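Local coordinates for DSBA-like thioredoxin domain-containing protein (Nitrosomonas europaea, PDB 2IN3) that probably acts as a thiol-disulfide oxidoreductase or disulfide isomerase of the DsbA family, FrnE-like subfamily, at residues W20-A25 / G76-F81. Sequence-based numbering, arbitrary orientation.
Sequences WCWGFA and GQPFTF
Gln77 reaches from the loop across one face of the Trp22 indole, its side chain crossing the ring at about a right angle. Its CB sits over the five-membered ring, 4.0 Å from the centroid and close to the ring normal, which meets the geometry of a CH-pi contact. CG lies against Trp22 O at 3.2 Å and near Gly23 CA; CD follows, 3.6 Å from the same Trp22 O. The bend at chi2 brings NE2 over the six-membered ring, 3.3 Å above the indole plane, with the amide tilted and not stacked. From there NE2 donates to Trp22 O at 3.0 Å, the acceptor lying close to the amide plane. That carbonyl also accepts from Ala25 N, and the two donors reach it from opposite faces of its plane.

The indole can reach the loop because Trp22 CG is anti to the backbone N (chi1 -180°). Its NE1 donates to Pro78 O at 2.8 Å, nearly straight at 166° and within both the ring and carbonyl planes. Beside this bond, Trp22 CD1 points at the face of Phe79, 3.6 Å from CZ, in a T-shaped pair with planes at 85°. At the six-membered ring, CZ2 packs on Pro78 CD. A leucine in place of Trp22 would probably leave Pro78 O without its indole donor and open a gap beneath Gln77 and beside Phe79.

Tyr123 meets both Trp22 and Phe79, extending the aromatic cluster to helix 111-123. Cys18 and Cys21 form a CxxC pattern at the start of helix 19-35, as in thioredoxin-type active sites, and Trp22 is the next residue after Cys21; the contact thus joins the CxxC helix of the thioredoxin core to the helical insertion of a DsbA-like fold.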
ATOM      1  N   TRP A  20       0.721  -7.068   6.723  1.00 41.94           N
ATOM      2  CA  TRP A  20      -0.236  -7.899   5.976  1.00 42.71           C
ATOM      3  C   TRP A  20      -0.467  -7.412   4.552  1.00 43.17           C
ATOM      4  O   TRP A  20      -0.870  -8.206   3.674  1.00 43.12           O
ATOM      5  CB  TRP A  20      -1.552  -8.085   6.724  1.00 42.75           C
ATOM      6  CG  TRP A  20      -1.445  -9.165   7.784  1.00 42.98           C
ATOM      7  CD1 TRP A  20      -1.367  -8.997   9.132  1.00 45.33           C
ATOM      8  CD2 TRP A  20      -1.378 -10.571   7.548  1.00 41.67           C
ATOM      9  NE1 TRP A  20      -1.276 -10.219   9.765  1.00 40.61           N
ATOM     10  CE2 TRP A  20      -1.298 -11.204   8.809  1.00 42.19           C
ATOM     11  CE3 TRP A  20      -1.391 -11.364   6.387  1.00 44.04           C
ATOM     12  CZ2 TRP A  20      -1.187 -12.594   8.948  1.00 42.82           C
ATOM     13  CZ3 TRP A  20      -1.286 -12.754   6.534  1.00 41.95           C
ATOM     14  CH2 TRP A  20      -1.196 -13.344   7.798  1.00 43.68           C
ATOM     15  N   CYS A  21      -0.234  -6.115   4.315  1.00 44.13           N
ATOM     16  CA  CYS A  21      -0.234  -5.576   2.945  1.00 43.65           C
ATOM     17  C   CYS A  21       0.923  -6.186   2.155  1.00 44.80           C
ATOM     18  O   CYS A  21       0.753  -6.575   0.971  1.00 44.83           O
ATOM     19  CB  CYS A  21      -0.150  -4.020   2.945  1.00 43.73           C
ATOM     20  SG  CYS A  21      -1.720  -3.268   3.584  1.00 51.33           S
ATOM     21  N   TRP A  22       2.108  -6.270   2.772  1.00 43.19           N
ATOM     22  CA  TRP A  22       3.216  -7.004   2.127  1.00 43.18           C
ATOM     23  C   TRP A  22       2.872  -8.498   1.950  1.00 43.49           C
ATOM     24  O   TRP A  22       3.179  -9.086   0.916  1.00 42.92           O
ATOM     25  CB  TRP A  22       4.474  -6.826   2.943  1.00 42.48           C
ATOM     26  CG  TRP A  22       5.755  -7.482   2.484  1.00 44.22           C
ATOM     27  CD1 TRP A  22       6.651  -8.175   3.266  1.00 45.29           C
ATOM     28  CD2 TRP A  22       6.371  -7.364   1.187  1.00 42.32           C
ATOM     29  NE1 TRP A  22       7.763  -8.535   2.523  1.00 44.69           N
ATOM     30  CE2 TRP A  22       7.614  -8.052   1.247  1.00 45.25           C
ATOM     31  CE3 TRP A  22       5.978  -6.773  -0.021  1.00 42.12           C
ATOM     32  CZ2 TRP A  22       8.475  -8.151   0.143  1.00 43.88           C
ATOM     33  CZ3 TRP A  22       6.848  -6.867  -1.119  1.00 45.07           C
ATOM     34  CH2 TRP A  22       8.064  -7.556  -1.025  1.00 44.58           C
ATOM     35  N   GLY A  23       2.215  -9.113   2.937  1.00 42.10           N
ATOM     36  CA  GLY A  23       1.757 -10.506   2.763  1.00 42.64           C
ATOM     37  C   GLY A  23       0.849 -10.654   1.541  1.00 43.53           C
ATOM     38  O   GLY A  23       0.843 -11.688   0.861  1.00 42.70           O
ATOM     39  N   PHE A  24       0.082  -9.610   1.279  1.00 43.36           N
ATOM     40  CA  PHE A  24      -0.973  -9.624   0.261  1.00 44.84           C
ATOM     41  C   PHE A  24      -0.432  -9.169  -1.094  1.00 44.92           C
ATOM     42  O   PHE A  24      -1.147  -9.267  -2.102  1.00 46.37           O
ATOM     43  CB  PHE A  24      -2.060  -8.638   0.725  1.00 44.51           C
ATOM     44  CG  PHE A  24      -3.369  -8.724  -0.018  1.00 45.41           C
ATOM     45  CD1 PHE A  24      -4.196  -9.819   0.135  1.00 45.28           C
ATOM     46  CD2 PHE A  24      -3.774  -7.666  -0.855  1.00 46.55           C
ATOM     47  CE1 PHE A  24      -5.439  -9.881  -0.518  1.00 46.92           C
ATOM     48  CE2 PHE A  24      -5.017  -7.696  -1.499  1.00 48.93           C
ATOM     49  CZ  PHE A  24      -5.853  -8.809  -1.320  1.00 46.08           C
ATOM     50  N   ALA A  25       0.809  -8.671  -1.139  1.00 44.76           N
ATOM     51  CA  ALA A  25       1.345  -8.166  -2.435  1.00 46.55           C
ATOM     52  C   ALA A  25       1.221  -9.187  -3.607  1.00 47.44           C
ATOM     53  O   ALA A  25       0.810  -8.798  -4.715  1.00 48.16           O
ATOM     54  CB  ALA A  25       2.762  -7.596  -2.297  1.00 45.63           C
ATOM     55  N   GLY A  76       4.915 -16.624   3.017  1.00 46.22           N
ATOM     56  CA  GLY A  76       6.248 -16.741   2.460  1.00 46.71           C
ATOM     57  C   GLY A  76       6.935 -15.435   2.091  1.00 46.98           C
ATOM     58  O   GLY A  76       8.078 -15.480   1.632  1.00 47.30           O
ATOM     59  N   GLN A  77       6.280 -14.277   2.286  1.00 46.16           N
ATOM     60  CA  GLN A  77       6.890 -12.984   1.947  1.00 46.96           C
ATOM     61  C   GLN A  77       8.063 -12.729   2.895  1.00 47.44           C
ATOM     62  O   GLN A  77       7.973 -13.071   4.064  1.00 47.67           O
ATOM     63  CB  GLN A  77       5.888 -11.837   2.000  1.00 46.22           C
ATOM     64  CG  GLN A  77       4.903 -11.826   0.830  1.00 44.42           C
ATOM     65  CD  GLN A  77       5.581 -11.400  -0.469  1.00 43.91           C
ATOM     66  OE1 GLN A  77       6.202 -12.206  -1.139  1.00 48.04           O
ATOM     67  NE2 GLN A  77       5.427 -10.146  -0.838  1.00 44.88           N
ATOM     68  N   PRO A  78       9.195 -12.224   2.361  1.00 47.51           N
ATOM     69  CA  PRO A  78      10.423 -12.147   3.174  1.00 47.63           C
ATOM     70  C   PRO A  78      10.426 -10.956   4.164  1.00 47.22           C
ATOM     71  O   PRO A  78       9.841  -9.904   3.891  1.00 46.78           O
ATOM     72  CB  PRO A  78      11.521 -11.979   2.111  1.00 47.25           C
ATOM     73  CG  PRO A  78      10.803 -11.222   0.982  1.00 47.58           C
ATOM     74  CD  PRO A  78       9.416 -11.782   0.963  1.00 47.84           C
ATOM     75  N   PHE A  79      11.105 -11.145   5.298  1.00 46.78           N
ATOM     76  CA  PHE A  79      11.391 -10.072   6.259  1.00 46.63           C
ATOM     77  C   PHE A  79      12.799 -10.316   6.780  1.00 46.20           C
ATOM     78  O   PHE A  79      13.201 -11.456   6.926  1.00 45.82           O
ATOM     79  CB  PHE A  79      10.442 -10.124   7.478  1.00 46.04           C
ATOM     80  CG  PHE A  79       8.981  -9.874   7.158  1.00 47.72           C
ATOM     81  CD1 PHE A  79       8.406  -8.624   7.406  1.00 45.83           C
ATOM     82  CD2 PHE A  79       8.175 -10.906   6.686  1.00 45.24           C
ATOM     83  CE1 PHE A  79       7.059  -8.388   7.171  1.00 46.97           C
ATOM     84  CE2 PHE A  79       6.822 -10.684   6.408  1.00 46.49           C
ATOM     85  CZ  PHE A  79       6.261  -9.434   6.636  1.00 45.31           C
ATOM     86  N   THR A  80      13.536  -9.244   7.054  1.00 45.74           N
ATOM     87  CA  THR A  80      14.825  -9.335   7.741  1.00 45.69           C
ATOM     88  C   THR A  80      14.594  -9.040   9.205  1.00 45.59           C
ATOM     89  O   THR A  80      14.260  -7.920   9.580  1.00 44.86           O
ATOM     90  CB  THR A  80      15.849  -8.364   7.159  1.00 45.66           C
ATOM     91  OG1 THR A  80      15.881  -8.545   5.748  1.00 45.38           O
ATOM     92  CG2 THR A  80      17.240  -8.636   7.734  1.00 45.45           C
ATOM     93  N   PHE A  81      14.700 -10.082  10.023  1.00 45.49           N
ATOM     94  CA  PHE A  81      14.333  -9.971  11.416  1.00 45.82           C
ATOM     95  C   PHE A  81      15.508  -9.488  12.239  1.00 46.68           C
ATOM     96  O   PHE A  81      15.316  -8.833  13.262  1.00 47.12           O
ATOM     97  CB  PHE A  81      13.814 -11.314  11.948  1.00 45.33           C
ATOM     98  CG  PHE A  81      12.457 -11.655  11.448  1.00 44.11           C
ATOM     99  CD1 PHE A  81      11.345 -11.034  11.959  1.00 44.90           C
ATOM    100  CD2 PHE A  81      12.289 -12.581  10.427  1.00 44.33           C
ATOM    101  CE1 PHE A  81      10.078 -11.346  11.481  1.00 45.55           C
ATOM    102  CE2 PHE A  81      11.020 -12.892   9.948  1.00 44.22           C
ATOM    103  CZ  PHE A  81       9.924 -12.270  10.470  1.00 45.63           C
TER